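Local coordinates for SIS domain protein (Listeria monocytogenes str. 4b F2365, PDB 3FXA), which probably binds phosphosugars through its SIS domain and is a putative sugar-phosphate isomerase, at the interface of chains A and B. Numbering follows the deposited sequence. Chains: chain A/B, SIS domain protein.

The interface of chains A and B. Residues chain A 2, 7, 10-11, 14, 149, 151; chain B 169, 172-173, 176.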
# COMPACT_ATOMS: atom_id res chain seq x y z
N MSE A 2 28.49 -16.53 -14.50
CA MSE A 2 27.73 -17.18 -15.61
C MSE A 2 27.92 -16.42 -16.91
O MSE A 2 27.76 -15.20 -16.93
CB MSE A 2 26.22 -17.17 -15.31
CG MSE A 2 25.78 -17.86 -14.03
SE MSE A 2 23.84 -17.69 -13.79
CE MSE A 2 23.32 -18.80 -15.31
N ILE A 7 23.10 -17.71 -18.94
CA ILE A 7 22.05 -16.79 -18.45
C ILE A 7 20.77 -16.96 -19.25
O ILE A 7 19.68 -17.18 -18.67
CB ILE A 7 22.51 -15.31 -18.47
CG1 ILE A 7 23.57 -15.12 -17.38
CG2 ILE A 7 21.31 -14.34 -18.27
CD1 ILE A 7 24.21 -13.76 -17.32
N ASN A 10 19.02 -20.37 -18.75
CA ASN A 10 18.32 -20.34 -17.43
C ASN A 10 16.97 -19.60 -17.54
O ASN A 10 15.91 -20.12 -17.13
CB ASN A 10 19.26 -19.71 -16.38
CG ASN A 10 18.70 -19.75 -14.95
OD1 ASN A 10 17.69 -19.12 -14.62
ND2 ASN A 10 19.41 -20.45 -14.07
N ILE A 11 17.04 -18.39 -18.11
CA ILE A 11 15.88 -17.53 -18.40
C ILE A 11 14.83 -18.24 -19.26
O ILE A 11 13.66 -18.32 -18.89
CB ILE A 11 16.32 -16.17 -19.04
CG1 ILE A 11 16.95 -15.29 -17.94
CG2 ILE A 11 15.10 -15.44 -19.68
CD1 ILE A 11 17.44 -13.90 -18.42
N THR A 14 12.81 -20.90 -17.44
CA THR A 14 11.79 -20.31 -16.56
C THR A 14 10.53 -19.95 -17.34
O THR A 14 9.44 -20.30 -16.92
CB THR A 14 12.33 -19.08 -15.77
OG1 THR A 14 13.32 -19.51 -14.84
CG2 THR A 14 11.20 -18.38 -15.01
N PRO A 149 9.81 -23.08 -11.50
CA PRO A 149 11.11 -22.89 -12.16
C PRO A 149 12.34 -22.57 -11.33
O PRO A 149 13.44 -22.74 -11.85
CB PRO A 149 10.83 -21.74 -13.15
CG PRO A 149 9.70 -21.01 -12.61
CD PRO A 149 8.90 -21.94 -11.77
N PRO A 151 15.40 -22.94 -8.52
CA PRO A 151 16.19 -24.11 -8.06
C PRO A 151 15.72 -24.77 -6.74
O PRO A 151 15.93 -25.98 -6.56
CB PRO A 151 17.62 -23.57 -7.94
CG PRO A 151 17.57 -22.13 -8.23
CD PRO A 151 16.28 -21.81 -8.90
N ALA B 169 12.09 -14.56 -14.55
CA ALA B 169 13.27 -15.21 -15.15
C ALA B 169 14.58 -14.57 -14.66
O ALA B 169 15.53 -15.29 -14.31
CB ALA B 169 13.19 -15.19 -16.69
N VAL B 172 15.00 -15.65 -10.95
CA VAL B 172 15.36 -17.07 -10.87
C VAL B 172 16.83 -17.25 -11.31
O VAL B 172 17.58 -18.00 -10.68
CB VAL B 172 14.37 -17.96 -11.68
CG1 VAL B 172 14.90 -19.37 -11.86
CG2 VAL B 172 13.03 -17.97 -10.95
N CYS B 173 17.25 -16.48 -12.32
CA CYS B 173 18.61 -16.55 -12.85
C CYS B 173 19.60 -16.04 -11.80
O CYS B 173 20.66 -16.64 -11.59
CB CYS B 173 18.75 -15.77 -14.14
SG CYS B 173 20.31 -16.12 -14.91
N THR B 176 20.94 -18.53 -8.98
CA THR B 176 22.12 -19.31 -9.39
C THR B 176 23.36 -18.40 -9.44
O THR B 176 24.40 -18.73 -8.87
CB THR B 176 21.92 -19.95 -10.77
OG1 THR B 176 20.75 -20.76 -10.72
CG2 THR B 176 23.10 -20.83 -11.20
O HOH W 1 15.38 -17.82 -15.04
O HOH W 2 18.34 -20.43 -11.40
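A:Asn10 OD1, the side-chain carbonyl oxygen, meets the main-chain carbonyl B:Ala169 O through water 1, which also binds the hydroxyl A:Thr14 OG1; the bridge joins helix 4-23 of chain A to helix 157-177 of chain B in this SIS-domain (sugar isomerase) protein. OD1 lies 2.7 Å from water 1. The CG of A:Asn10 is anti to the backbone N (chi1 -174°), which carries the amide over the B:Cys173 backbone, with OD1 3.3 Å from B:Cys173 CA. At the amide's other end, ND2 donates to water 2 in a nearly straight bond (171° at the hydrogen). Water 2 also contacts the carbonyl oxygen B:Val172 O at 2.6 Å and the hydroxyl B:Thr176 OG1. With one water at OD1 and another at ND2, the pair would together fix which way round the amide is turned. No direct hydrogen bond crosses this patch; its polar links run through the two waters.

Van der Waals packing flanks the waters. A:Ile11 turns its CG2 branch onto the methyl B:Ala169 CB, 3.6 Å away, while the methyl A:Thr14 CG2 packs against B:Ala169 CA. The A:Thr14 hydroxyl, anti to the carbonyl carbon (chi1 -68°), sets its oxygen OG1 against the methyl B:Val172 CG1 at 3.4 Å; that same branch lies 4.1 Å from the ring carbon A:Pro151 CD. Near the start of helix 4-23, B:Cys173 SG approaches A:Ile7 CG2, and SE of selenomethionine A:Met2 sits 4.0 Å from B:Cys173 SG. Two-fold symmetry repeats each contact with the chains exchanged, although the structure alone does not establish that this pairing is the biological one.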